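Local coordinates for potential RNA-dependent RNA polymerase (Human picobirnavirus, PDB 5I62), which catalyses RNA-templated synthesis of RNA from ribonucleoside triphosphates and is thought to serve both transcription and genome replication of the virus, at residues Y22-V26 with A182-W186; I244-F248 with K393-Y398; A277-A282 with W293-F298. One frame throughout, in Å; residues are numbered along the deposited sequence.

The three contacts lie well apart in this polymerase and share no helix or strand. Contact 1, closed first along the chain, ties helix 17-28 to strand 176-189 of the mixed sheet. Contact 2 follows, on the opposite side of the chain's centre, with its centre 40 Å from that of contact 1; it joins helix 237-250 to strand 395-398. Between those two segments in sequence comes contact 3, where helices 271-284 and 288-296 meet, its centre 33 Å from contact 2 and 29 Å from contact 1. Contact 3 lies in the catalytic region; contact 2 brings together, beside the palm sheet, chain parts that precede and follow it, and contact 1 likewise joins parts distant in sequence.

Contact 1 of 3, residues Y22-V26 with A182-W186; sequences YFSNV and AVLGW
Tyr22, Phe23 and Val26 of helix 17-28, near the N-terminus, meet Val183 and Leu184 where the helix lies against the mixed sheet containing strand 176-189, probably part of the fingers of the polymerase fold. The helical and strand segments cross at 51°. Tyr22 makes the polar link: its OH donates a hydrogen bond to Leu184 O at 2.6 Å. The carbonyl oxygen sits at the edge of the phenol ring, near its plane, while the hydroxyl approaches from 29° out of the carbonyl plane. With CG anti to the backbone N (chi1 -177°), the ring projects from the helix to the strand. Gly185 suits the next position because the hydroxyl comes within 3.1 Å of its CA, and no side chain stands there to crowd it.

Val183 fills the space beside the two aromatic residues with one methyl. Its CG1 lies 3.5 Å from Tyr22 CE2 and 3.8 Å from Phe23 CZ, meeting both rings obliquely, and Tyr22 CD2 lies over the rim of one face of the Phe23 ring. One helical turn beyond Tyr22, Val26 CG1 reaches Leu184 CD2 at 4.2 Å. Met205 and Asn309, from strands 199-205 and 306-309, which pair with strand 176-189, touch Tyr22 and Phe23 respectively, and Phe147 meets the Tyr22 ring edge-to-face.

A single directional bond sits among apolar contacts. Donation of the phenol proton to a backbone carbonyl is consistent with a neutral tyrosine, and it fixes where the ring ends on the strand, while Val183 supplies the close apolar fit and Val26 with Leu184 a looser one.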
ATOM      1  N   TYR A  22       0.121  20.464  13.059  1.00 20.51           N
ATOM      2  CA  TYR A  22      -0.295  19.146  12.590  1.00 20.98           C
ATOM      3  C   TYR A  22      -1.527  18.667  13.344  1.00 19.10           C
ATOM      4  O   TYR A  22      -2.542  18.309  12.737  1.00 21.69           O
ATOM      5  CB  TYR A  22       0.849  18.144  12.735  1.00 22.26           C
ATOM      6  CG  TYR A  22       0.491  16.773  12.200  1.00 22.20           C
ATOM      7  CD1 TYR A  22       0.687  16.452  10.858  1.00 23.94           C
ATOM      8  CD2 TYR A  22      -0.070  15.813  13.031  1.00 20.43           C
ATOM      9  CE1 TYR A  22       0.340  15.199  10.365  1.00 22.17           C
ATOM     10  CE2 TYR A  22      -0.426  14.564  12.541  1.00 18.04           C
ATOM     11  CZ  TYR A  22      -0.209  14.268  11.217  1.00 18.53           C
ATOM     12  OH  TYR A  22      -0.556  13.020  10.751  1.00 21.85           O
ATOM     13  N   PHE A  23      -1.465  18.660  14.674  1.00 17.06           N
ATOM     14  CA  PHE A  23      -2.581  18.110  15.431  1.00 19.34           C
ATOM     15  C   PHE A  23      -3.813  19.011  15.392  1.00 21.15           C
ATOM     16  O   PHE A  23      -4.944  18.509  15.497  1.00 16.92           O
ATOM     17  CB  PHE A  23      -2.156  17.808  16.862  1.00 18.81           C
ATOM     18  CG  PHE A  23      -1.406  16.511  16.994  1.00 20.31           C
ATOM     19  CD1 PHE A  23      -1.995  15.322  16.569  1.00 18.07           C
ATOM     20  CD2 PHE A  23      -0.121  16.467  17.506  1.00 19.10           C
ATOM     21  CE1 PHE A  23      -1.332  14.106  16.684  1.00 16.71           C
ATOM     22  CE2 PHE A  23       0.556  15.249  17.617  1.00 21.17           C
ATOM     23  CZ  PHE A  23      -0.061  14.070  17.205  1.00 18.26           C
ATOM     24  N   SER A  24      -3.631  20.327  15.239  1.00 22.66           N
ATOM     25  CA  SER A  24      -4.782  21.200  15.003  1.00 21.67           C
ATOM     26  C   SER A  24      -5.516  20.779  13.743  1.00 15.89           C
ATOM     27  O   SER A  24      -6.745  20.776  13.701  1.00 21.63           O
ATOM     28  CB  SER A  24      -4.347  22.663  14.859  1.00 23.29           C
ATOM     29  OG  SER A  24      -3.697  23.107  16.029  1.00 36.68           O
ATOM     30  N   ASN A  25      -4.766  20.481  12.686  1.00 18.14           N
ATOM     31  CA  ASN A  25      -5.386  20.036  11.450  1.00 21.17           C
ATOM     32  C   ASN A  25      -6.047  18.667  11.622  1.00 21.81           C
ATOM     33  O   ASN A  25      -7.110  18.408  11.038  1.00 18.60           O
ATOM     34  CB  ASN A  25      -4.356  20.013  10.329  1.00 21.22           C
ATOM     35  CG  ASN A  25      -4.953  19.589   9.008  1.00 31.48           C
ATOM     36  OD1 ASN A  25      -4.583  18.546   8.455  1.00 39.17           O
ATOM     37  ND2 ASN A  25      -5.908  20.367   8.509  1.00 30.11           N
ATOM     38  N   VAL A  26      -5.449  17.784  12.428  1.00 19.73           N
ATOM     39  CA  VAL A  26      -6.103  16.506  12.735  1.00 19.57           C
ATOM     40  C   VAL A  26      -7.459  16.748  13.397  1.00 22.47           C
ATOM     41  O   VAL A  26      -8.467  16.123  13.048  1.00 20.38           O
ATOM     42  CB  VAL A  26      -5.206  15.622  13.619  1.00 18.41           C
ATOM     43  CG1 VAL A  26      -6.016  14.416  14.140  1.00 17.06           C
ATOM     44  CG2 VAL A  26      -3.959  15.149  12.847  1.00 16.10           C
ATOM     45  N   ALA A 182       3.650   6.295  17.709  1.00 14.30           N
ATOM     46  CA  ALA A 182       3.213   6.627  16.364  1.00 16.09           C
ATOM     47  C   ALA A 182       2.366   7.892  16.415  1.00 14.50           C
ATOM     48  O   ALA A 182       1.730   8.200  17.424  1.00 16.49           O
ATOM     49  CB  ALA A 182       2.401   5.489  15.738  1.00 14.97           C
ATOM     50  N   VAL A 183       2.357   8.629  15.322  1.00 14.99           N
ATOM     51  CA  VAL A 183       1.499   9.800  15.192  1.00 16.05           C
ATOM     52  C   VAL A 183       0.380   9.472  14.218  1.00 16.01           C
ATOM     53  O   VAL A 183       0.631   8.912  13.146  1.00 15.75           O
ATOM     54  CB  VAL A 183       2.305  11.025  14.727  1.00 16.40           C
ATOM     55  CG1 VAL A 183       1.374  12.146  14.282  1.00 15.77           C
ATOM     56  CG2 VAL A 183       3.239  11.502  15.857  1.00 14.25           C
ATOM     57  N   LEU A 184      -0.856   9.838  14.584  1.00 18.01           N
ATOM     58  CA  LEU A 184      -2.022   9.588  13.738  1.00 16.30           C
ATOM     59  C   LEU A 184      -1.919  10.411  12.462  1.00 18.82           C
ATOM     60  O   LEU A 184      -1.971  11.646  12.508  1.00 18.78           O
ATOM     61  CB  LEU A 184      -3.316   9.918  14.472  1.00 16.25           C
ATOM     62  CG  LEU A 184      -4.594   9.676  13.643  1.00 17.59           C
ATOM     63  CD1 LEU A 184      -4.799   8.187  13.337  1.00 16.96           C
ATOM     64  CD2 LEU A 184      -5.840  10.252  14.305  1.00 14.95           C
ATOM     65  N   GLY A 185      -1.767   9.726  11.328  1.00 16.00           N
ATOM     66  CA  GLY A 185      -1.805  10.335  10.018  1.00 16.22           C
ATOM     67  C   GLY A 185      -3.046   9.929   9.228  1.00 18.86           C
ATOM     68  O   GLY A 185      -3.919   9.197   9.694  1.00 17.57           O
ATOM     69  N   TRP A 186      -3.105  10.425   7.998  1.00 15.15           N
ATOM     70  CA  TRP A 186      -4.323  10.314   7.209  1.00 18.60           C
ATOM     71  C   TRP A 186      -3.981  10.207   5.733  1.00 20.45           C
ATOM     72  O   TRP A 186      -3.038  10.834   5.258  1.00 17.75           O
ATOM     73  CB  TRP A 186      -5.245  11.513   7.461  1.00 18.37           C
ATOM     74  CG  TRP A 186      -6.485  11.534   6.595  1.00 15.80           C
ATOM     75  CD1 TRP A 186      -7.702  11.001   6.900  1.00 18.96           C
ATOM     76  CD2 TRP A 186      -6.624  12.147   5.311  1.00 17.35           C
ATOM     77  NE1 TRP A 186      -8.589  11.227   5.874  1.00 20.81           N
ATOM     78  CE2 TRP A 186      -7.954  11.935   4.889  1.00 18.52           C
ATOM     79  CE3 TRP A 186      -5.756  12.857   4.478  1.00 21.05           C
ATOM     80  CZ2 TRP A 186      -8.434  12.409   3.669  1.00 18.26           C
ATOM     81  CZ3 TRP A 186      -6.235  13.330   3.263  1.00 25.02           C
ATOM     82  CH2 TRP A 186      -7.562  13.106   2.874  1.00 19.42           C
TER

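Contact 2 of 3, residues I244-F248 with K393-Y398; sequences ITKMF and KQDCTY
Phe248 and Cys396 form the centre of this contact, in which helix segment 244-248 runs roughly antiparallel to strand 395-398 (148° between their directions), with no hydrogen bond between the two segments. The cysteine thiol takes the crowded position between its backbone N and carbonyl carbon (chi1 63°), and from there SG is directed into the helix face. It lies 4.0 Å from Phe248 CE2 and equally 4.0 Å from Ile244 CG2, with Met247 CE at 4.3 Å. Its approach to the Phe248 ring is oblique, 69° off the ring normal, a sulfur-aromatic contact with 5.1 Å from SG to the ring centroid. A small, polarisable side chain suits this place, since one atom must serve three neighbours.

Phe248 has CG beside its backbone N, which brings the CE1-CZ side of the ring against the backbone leading into the strand. Lys393 O lies 3.7 Å from Phe248 CE1, at the ring edge, and Asp395 CA is 3.8 Å from Phe248 CZ. Met247 CE lies above one face of the same ring, toward its rim. Ile244, a turn earlier, divides its branches: CG2 goes to the thiol, and CD1 reaches Tyr398 CD2 at 4.4 Å. Asp395 points the other way and bonds through its carboxylate to Tyr390 and Thr64.

Strand 395-398 pairs with strand 401-404, whose His403 also touches Ile244 and Cys396. In the palm sheet, Val362, on the strand that begins at Asp360 of the Gly-Asp-Asp motif, touches Ile244 and Met247, and Val257 touches Met247, Phe248 and Cys396, so the helix packs against both sheets.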
ATOM      1  N   ILE A 244       0.799 -13.965 -13.415  1.00 15.07           N
ATOM      2  CA  ILE A 244      -0.612 -14.136 -13.785  1.00 14.10           C
ATOM      3  C   ILE A 244      -0.727 -15.069 -14.987  1.00 15.58           C
ATOM      4  O   ILE A 244      -1.559 -15.987 -15.017  1.00 15.17           O
ATOM      5  CB  ILE A 244      -1.277 -12.782 -14.105  1.00 15.59           C
ATOM      6  CG1 ILE A 244      -1.318 -11.849 -12.887  1.00 15.45           C
ATOM      7  CG2 ILE A 244      -2.688 -13.009 -14.671  1.00 13.90           C
ATOM      8  CD1 ILE A 244      -2.170 -12.353 -11.764  1.00 18.19           C
ATOM      9  N   THR A 245       0.095 -14.818 -16.011  1.00 14.25           N
ATOM     10  CA  THR A 245       0.100 -15.643 -17.216  1.00 17.24           C
ATOM     11  C   THR A 245       0.360 -17.113 -16.878  1.00 16.70           C
ATOM     12  O   THR A 245      -0.352 -18.005 -17.349  1.00 18.48           O
ATOM     13  CB  THR A 245       1.152 -15.125 -18.206  1.00 19.38           C
ATOM     14  OG1 THR A 245       0.998 -13.710 -18.421  1.00 17.17           O
ATOM     15  CG2 THR A 245       1.031 -15.855 -19.548  1.00 20.23           C
ATOM     16  N   LYS A 246       1.379 -17.375 -16.059  1.00 17.17           N
ATOM     17  CA  LYS A 246       1.709 -18.751 -15.685  1.00 16.51           C
ATOM     18  C   LYS A 246       0.580 -19.398 -14.897  1.00 17.93           C
ATOM     19  O   LYS A 246       0.322 -20.599 -15.053  1.00 18.32           O
ATOM     20  CB  LYS A 246       3.015 -18.781 -14.888  1.00 15.76           C
ATOM     21  CG  LYS A 246       4.246 -18.431 -15.727  1.00 20.94           C
ATOM     22  CD  LYS A 246       4.229 -19.293 -17.004  1.00 23.56           C
ATOM     23  CE  LYS A 246       5.114 -18.731 -18.110  1.00 28.74           C
ATOM     24  NZ  LYS A 246       6.573 -18.828 -17.804  1.00 28.24           N
ATOM     25  N   MET A 247      -0.117 -18.611 -14.070  1.00 16.80           N
ATOM     26  CA  MET A 247      -1.250 -19.131 -13.312  1.00 16.57           C
ATOM     27  C   MET A 247      -2.351 -19.616 -14.249  1.00 20.97           C
ATOM     28  O   MET A 247      -2.926 -20.700 -14.054  1.00 17.92           O
ATOM     29  CB  MET A 247      -1.762 -18.048 -12.354  1.00 16.72           C
ATOM     30  CG  MET A 247      -2.920 -18.505 -11.457  1.00 19.02           C
ATOM     31  SD  MET A 247      -3.689 -17.095 -10.608  1.00 22.53           S
ATOM     32  CE  MET A 247      -4.435 -16.279 -12.025  1.00 21.17           C
ATOM     33  N   PHE A 248      -2.637 -18.841 -15.299  1.00 16.81           N
ATOM     34  CA  PHE A 248      -3.619 -19.286 -16.278  1.00 20.17           C
ATOM     35  C   PHE A 248      -3.117 -20.491 -17.072  1.00 19.83           C
ATOM     36  O   PHE A 248      -3.900 -21.396 -17.393  1.00 22.07           O
ATOM     37  CB  PHE A 248      -3.994 -18.140 -17.208  1.00 19.11           C
ATOM     38  CG  PHE A 248      -5.024 -17.219 -16.628  1.00 20.59           C
ATOM     39  CD1 PHE A 248      -6.303 -17.683 -16.360  1.00 22.91           C
ATOM     40  CD2 PHE A 248      -4.716 -15.910 -16.326  1.00 22.46           C
ATOM     41  CE1 PHE A 248      -7.266 -16.845 -15.810  1.00 30.10           C
ATOM     42  CE2 PHE A 248      -5.678 -15.060 -15.784  1.00 23.63           C
ATOM     43  CZ  PHE A 248      -6.945 -15.534 -15.514  1.00 22.66           C
ATOM     44  N   LYS A 393     -13.095 -18.279 -14.449  1.00 22.69           N
ATOM     45  CA  LYS A 393     -12.145 -19.195 -15.079  1.00 23.84           C
ATOM     46  C   LYS A 393     -11.244 -18.522 -16.101  1.00 24.07           C
ATOM     47  O   LYS A 393     -10.198 -19.082 -16.436  1.00 25.73           O
ATOM     48  CB  LYS A 393     -12.862 -20.363 -15.769  1.00 25.75           C
ATOM     49  CG  LYS A 393     -13.645 -21.254 -14.832  1.00 27.38           C
ATOM     50  CD  LYS A 393     -14.187 -22.485 -15.542  1.00 34.31           C
ATOM     51  CE  LYS A 393     -15.159 -23.219 -14.625  1.00 35.94           C
ATOM     52  NZ  LYS A 393     -15.698 -24.460 -15.244  1.00 46.56           N
ATOM     53  N   GLN A 394     -11.623 -17.347 -16.619  1.00 23.43           N
ATOM     54  CA  GLN A 394     -10.894 -16.726 -17.723  1.00 22.68           C
ATOM     55  C   GLN A 394     -10.271 -15.376 -17.401  1.00 22.94           C
ATOM     56  O   GLN A 394      -9.451 -14.897 -18.193  1.00 21.49           O
ATOM     57  CB  GLN A 394     -11.795 -16.534 -18.955  1.00 27.56           C
ATOM     58  CG  GLN A 394     -12.580 -17.768 -19.423  1.00 34.01           C
ATOM     59  CD  GLN A 394     -13.869 -17.968 -18.639  1.00 40.88           C
ATOM     60  OE1 GLN A 394     -14.285 -17.100 -17.845  1.00 46.68           O
ATOM     61  NE2 GLN A 394     -14.519 -19.120 -18.858  1.00 47.80           N
ATOM     62  N   ASP A 395     -10.636 -14.737 -16.295  1.00 20.16           N
ATOM     63  CA  ASP A 395     -10.037 -13.442 -16.004  1.00 21.99           C
ATOM     64  C   ASP A 395      -9.867 -13.275 -14.500  1.00 22.34           C
ATOM     65  O   ASP A 395     -10.316 -14.100 -13.706  1.00 21.24           O
ATOM     66  CB  ASP A 395     -10.854 -12.311 -16.653  1.00 20.13           C
ATOM     67  CG  ASP A 395     -12.266 -12.191 -16.092  1.00 26.17           C
ATOM     68  OD1 ASP A 395     -12.458 -12.240 -14.860  1.00 25.30           O
ATOM     69  OD2 ASP A 395     -13.202 -12.045 -16.909  1.00 29.80           O
ATOM     70  N   CYS A 396      -9.201 -12.185 -14.116  1.00 20.68           N
ATOM     71  CA  CYS A 396      -8.999 -11.903 -12.703  1.00 19.87           C
ATOM     72  C   CYS A 396      -8.687 -10.425 -12.539  1.00 21.33           C
ATOM     73  O   CYS A 396      -8.373  -9.725 -13.501  1.00 18.32           O
ATOM     74  CB  CYS A 396      -7.876 -12.769 -12.107  1.00 17.71           C
ATOM     75  SG  CYS A 396      -6.251 -12.464 -12.851  1.00 24.14           S
ATOM     76  N   THR A 397      -8.804  -9.959 -11.309  1.00 17.96           N
ATOM     77  CA  THR A 397      -8.364  -8.618 -10.957  1.00 19.40           C
ATOM     78  C   THR A 397      -7.388  -8.752  -9.808  1.00 19.94           C
ATOM     79  O   THR A 397      -7.613  -9.543  -8.889  1.00 24.44           O
ATOM     80  CB  THR A 397      -9.539  -7.707 -10.573  1.00 22.81           C
ATOM     81  OG1 THR A 397     -10.260  -8.311  -9.492  1.00 31.02           O
ATOM     82  CG2 THR A 397     -10.485  -7.525 -11.752  1.00 21.48           C
ATOM     83  N   TYR A 398      -6.297  -8.004  -9.879  1.00 17.71           N
ATOM     84  CA  TYR A 398      -5.244  -8.062  -8.879  1.00 17.24           C
ATOM     85  C   TYR A 398      -4.553  -6.713  -8.911  1.00 19.17           C
ATOM     86  O   TYR A 398      -4.191  -6.248  -9.992  1.00 17.12           O
ATOM     87  CB  TYR A 398      -4.252  -9.198  -9.183  1.00 14.78           C
ATOM     88  CG  TYR A 398      -3.127  -9.344  -8.191  1.00 14.87           C
ATOM     89  CD1 TYR A 398      -3.381  -9.467  -6.829  1.00 19.03           C
ATOM     90  CD2 TYR A 398      -1.799  -9.358  -8.613  1.00 15.65           C
ATOM     91  CE1 TYR A 398      -2.346  -9.607  -5.919  1.00 16.93           C
ATOM     92  CE2 TYR A 398      -0.755  -9.501  -7.704  1.00 17.57           C
ATOM     93  CZ  TYR A 398      -1.039  -9.621  -6.356  1.00 16.88           C
ATOM     94  OH  TYR A 398      -0.009  -9.770  -5.445  1.00 15.87           O
TER

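Contact 3 of 3, residues A277-A282 with W293-F298; sequences AKELLA and WLERVF
Lys278 and Glu295 form a salt bridge between two successive helices, with Lys278 NZ donating to Glu295 OE2 at 2.9 Å. The ammonium meets the oxygen from above the carboxylate, 43° out of its plane. A water adds a second link: it accepts from Lys278 NZ at 2.6 Å and donates to Leu294 O at 3.0 Å. The lysine is fully extended, its CG anti to the backbone N (chi1 -173°), and that length carries the charge past Leu294 to the exposed Glu295, which bends back to receive it.

Lys278 CB lies over one face of the Phe298 ring, a CH-pi contact 4.1 Å from CB to the ring centroid, and Ala277 CB comes to the ring's edge. Deeper in, Leu281 CD1 reaches Phe298 CE1 at 3.6 Å and stands at the edge of the Trp293 indole. Leu294 CD2 lies 3.9 Å from Leu281 CB, and its other methyl, CD1, 3.7 Å from Ala282 CB, whose short side chain meets it directly.

Within the catalytic region, helices 271-284 and 288-296, separated by a short connection, thus pack side by side through an apolar layer closed at one margin by the salt bridge. Helix 208-228 backs this layer, where Tyr218 touches Leu281 and meets Trp293 edge-to-face and Arg213 O receives the indole N-H. Helix 327-345 borders Ala277 and Phe298 through Val334 and Asp330.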
ATOM      1  N   ALA A 277       4.060 -14.613  11.294  1.00 14.00           N
ATOM      2  CA  ALA A 277       5.095 -13.741  10.743  1.00 14.29           C
ATOM      3  C   ALA A 277       6.410 -13.931  11.482  1.00 16.65           C
ATOM      4  O   ALA A 277       7.473 -14.015  10.863  1.00 15.93           O
ATOM      5  CB  ALA A 277       4.662 -12.272  10.813  1.00 14.56           C
ATOM      6  N   LYS A 278       6.355 -14.007  12.814  1.00 15.31           N
ATOM      7  CA  LYS A 278       7.589 -14.128  13.577  1.00 15.19           C
ATOM      8  C   LYS A 278       8.288 -15.443  13.283  1.00 17.60           C
ATOM      9  O   LYS A 278       9.523 -15.501  13.247  1.00 17.94           O
ATOM     10  CB  LYS A 278       7.300 -14.013  15.070  1.00 18.83           C
ATOM     11  CG  LYS A 278       8.555 -13.953  15.922  1.00 19.72           C
ATOM     12  CD  LYS A 278       8.183 -13.802  17.399  1.00 25.69           C
ATOM     13  CE  LYS A 278       9.417 -13.879  18.277  1.00 31.77           C
ATOM     14  NZ  LYS A 278       9.038 -13.760  19.714  1.00 30.96           N
ATOM     15  N   GLU A 279       7.513 -16.514  13.089  1.00 18.04           N
ATOM     16  CA  GLU A 279       8.104 -17.815  12.795  1.00 19.77           C
ATOM     17  C   GLU A 279       8.772 -17.828  11.423  1.00 19.24           C
ATOM     18  O   GLU A 279       9.860 -18.390  11.257  1.00 18.46           O
ATOM     19  CB  GLU A 279       7.043 -18.920  12.885  1.00 24.06           C
ATOM     20  CG  GLU A 279       7.665 -20.296  12.768  1.00 30.89           C
ATOM     21  CD  GLU A 279       6.681 -21.443  12.975  1.00 37.78           C
ATOM     22  OE1 GLU A 279       5.599 -21.224  13.560  1.00 39.16           O
ATOM     23  OE2 GLU A 279       7.004 -22.577  12.555  1.00 39.47           O
ATOM     24  N   LEU A 280       8.117 -17.242  10.418  1.00 17.02           N
ATOM     25  CA  LEU A 280       8.716 -17.172   9.087  1.00 16.71           C
ATOM     26  C   LEU A 280       9.991 -16.339   9.102  1.00 18.77           C
ATOM     27  O   LEU A 280      10.994 -16.697   8.469  1.00 18.66           O
ATOM     28  CB  LEU A 280       7.716 -16.592   8.097  1.00 16.92           C
ATOM     29  CG  LEU A 280       6.438 -17.411   7.925  1.00 20.77           C
ATOM     30  CD1 LEU A 280       5.465 -16.655   7.023  1.00 18.04           C
ATOM     31  CD2 LEU A 280       6.775 -18.777   7.345  1.00 17.49           C
ATOM     32  N   LEU A 281       9.950 -15.191   9.789  1.00 17.56           N
ATOM     33  CA  LEU A 281      11.136 -14.344   9.890  1.00 19.87           C
ATOM     34  C   LEU A 281      12.270 -15.067  10.612  1.00 19.98           C
ATOM     35  O   LEU A 281      13.438 -14.955  10.220  1.00 20.02           O
ATOM     36  CB  LEU A 281      10.791 -13.043  10.616  1.00 17.55           C
ATOM     37  CG  LEU A 281       9.916 -12.118   9.785  1.00 19.91           C
ATOM     38  CD1 LEU A 281       9.536 -10.889  10.614  1.00 19.74           C
ATOM     39  CD2 LEU A 281      10.684 -11.719   8.547  1.00 17.98           C
ATOM     40  N   ALA A 282      11.946 -15.818  11.667  1.00 16.90           N
ATOM     41  CA  ALA A 282      12.991 -16.546  12.381  1.00 20.89           C
ATOM     42  C   ALA A 282      13.632 -17.600  11.483  1.00 22.10           C
ATOM     43  O   ALA A 282      14.839 -17.862  11.580  1.00 21.71           O
ATOM     44  CB  ALA A 282      12.425 -17.172  13.655  1.00 23.66           C
ATOM     45  N   TRP A 293      16.500  -8.953  17.696  1.00 23.34           N
ATOM     46  CA  TRP A 293      15.535  -8.210  16.899  1.00 20.09           C
ATOM     47  C   TRP A 293      14.136  -8.820  16.996  1.00 20.94           C
ATOM     48  O   TRP A 293      13.142  -8.095  17.109  1.00 19.87           O
ATOM     49  CB  TRP A 293      16.009  -8.171  15.448  1.00 17.63           C
ATOM     50  CG  TRP A 293      15.170  -7.327  14.539  1.00 18.58           C
ATOM     51  CD1 TRP A 293      15.378  -6.010  14.212  1.00 16.42           C
ATOM     52  CD2 TRP A 293      13.992  -7.738  13.831  1.00 17.10           C
ATOM     53  NE1 TRP A 293      14.405  -5.583  13.347  1.00 15.21           N
ATOM     54  CE2 TRP A 293      13.536  -6.618  13.098  1.00 16.80           C
ATOM     55  CE3 TRP A 293      13.280  -8.946  13.741  1.00 19.79           C
ATOM     56  CZ2 TRP A 293      12.403  -6.668  12.281  1.00 14.63           C
ATOM     57  CZ3 TRP A 293      12.146  -8.992  12.937  1.00 18.48           C
ATOM     58  CH2 TRP A 293      11.724  -7.858  12.214  1.00 16.50           C
ATOM     59  N   LEU A 294      14.044 -10.153  16.941  1.00 17.46           N
ATOM     60  CA  LEU A 294      12.741 -10.808  16.966  1.00 20.33           C
ATOM     61  C   LEU A 294      12.044 -10.624  18.310  1.00 22.51           C
ATOM     62  O   LEU A 294      10.810 -10.543  18.367  1.00 21.51           O
ATOM     63  CB  LEU A 294      12.906 -12.294  16.640  1.00 21.38           C
ATOM     64  CG  LEU A 294      13.194 -12.590  15.170  1.00 21.64           C
ATOM     65  CD1 LEU A 294      13.835 -13.975  15.007  1.00 20.51           C
ATOM     66  CD2 LEU A 294      11.890 -12.501  14.359  1.00 18.72           C
ATOM     67  N   GLU A 295      12.813 -10.556  19.400  1.00 23.14           N
ATOM     68  CA  GLU A 295      12.218 -10.392  20.721  1.00 22.57           C
ATOM     69  C   GLU A 295      11.935  -8.928  21.037  1.00 24.23           C
ATOM     70  O   GLU A 295      10.968  -8.629  21.741  1.00 23.27           O
ATOM     71  CB  GLU A 295      13.112 -11.003  21.792  1.00 30.26           C
ATOM     72  CG  GLU A 295      13.270 -12.521  21.666  1.00 38.74           C
ATOM     73  CD  GLU A 295      11.930 -13.247  21.749  1.00 41.06           C
ATOM     74  OE1 GLU A 295      11.099 -12.887  22.620  1.00 48.76           O
ATOM     75  OE2 GLU A 295      11.697 -14.143  20.914  1.00 36.26           O
ATOM     76  N   ARG A 296      12.775  -8.007  20.556  1.00 20.39           N
ATOM     77  CA  ARG A 296      12.723  -6.604  20.969  1.00 23.55           C
ATOM     78  C   ARG A 296      12.016  -5.691  19.985  1.00 20.83           C
ATOM     79  O   ARG A 296      11.269  -4.811  20.403  1.00 16.82           O
ATOM     80  CB  ARG A 296      14.130  -6.038  21.170  1.00 28.73           C
ATOM     81  CG  ARG A 296      14.775  -6.308  22.496  1.00 38.41           C
ATOM     82  CD  ARG A 296      16.272  -6.042  22.371  1.00 37.33           C
ATOM     83  NE  ARG A 296      16.668  -4.718  22.830  1.00 38.74           N
ATOM     84  CZ  ARG A 296      16.740  -4.375  24.111  1.00 42.09           C
ATOM     85  NH1 ARG A 296      16.424  -5.258  25.057  1.00 47.33           N
ATOM     86  NH2 ARG A 296      17.123  -3.161  24.451  1.00 39.41           N
ATOM     87  N   VAL A 297      12.290  -5.839  18.695  1.00 15.89           N
ATOM     88  CA  VAL A 297      11.839  -4.887  17.680  1.00 18.17           C
ATOM     89  C   VAL A 297      10.577  -5.365  16.977  1.00 18.72           C
ATOM     90  O   VAL A 297       9.623  -4.605  16.805  1.00 16.54           O
ATOM     91  CB  VAL A 297      12.966  -4.631  16.653  1.00 17.63           C
ATOM     92  CG1 VAL A 297      12.478  -3.668  15.561  1.00 14.50           C
ATOM     93  CG2 VAL A 297      14.228  -4.120  17.337  1.00 19.30           C
ATOM     94  N   PHE A 298      10.586  -6.611  16.500  1.00 18.59           N
ATOM     95  CA  PHE A 298       9.416  -7.170  15.815  1.00 17.41           C
ATOM     96  C   PHE A 298       8.075  -6.842  16.474  1.00 13.87           C
ATOM     97  O   PHE A 298       7.130  -6.515  15.746  1.00 15.32           O
ATOM     98  CB  PHE A 298       9.571  -8.694  15.681  1.00 17.42           C
ATOM     99  CG  PHE A 298       8.365  -9.354  15.078  1.00 18.56           C
ATOM    100  CD1 PHE A 298       8.201  -9.383  13.701  1.00 17.79           C
ATOM    101  CD2 PHE A 298       7.368  -9.891  15.882  1.00 19.34           C
ATOM    102  CE1 PHE A 298       7.075  -9.956  13.134  1.00 15.77           C
ATOM    103  CE2 PHE A 298       6.240 -10.465  15.311  1.00 18.22           C
ATOM    104  CZ  PHE A 298       6.103 -10.489  13.936  1.00 17.93           C
TER
HETATM  105  O   HOH W   1       8.248 -11.297  19.717  1.00 34.92           O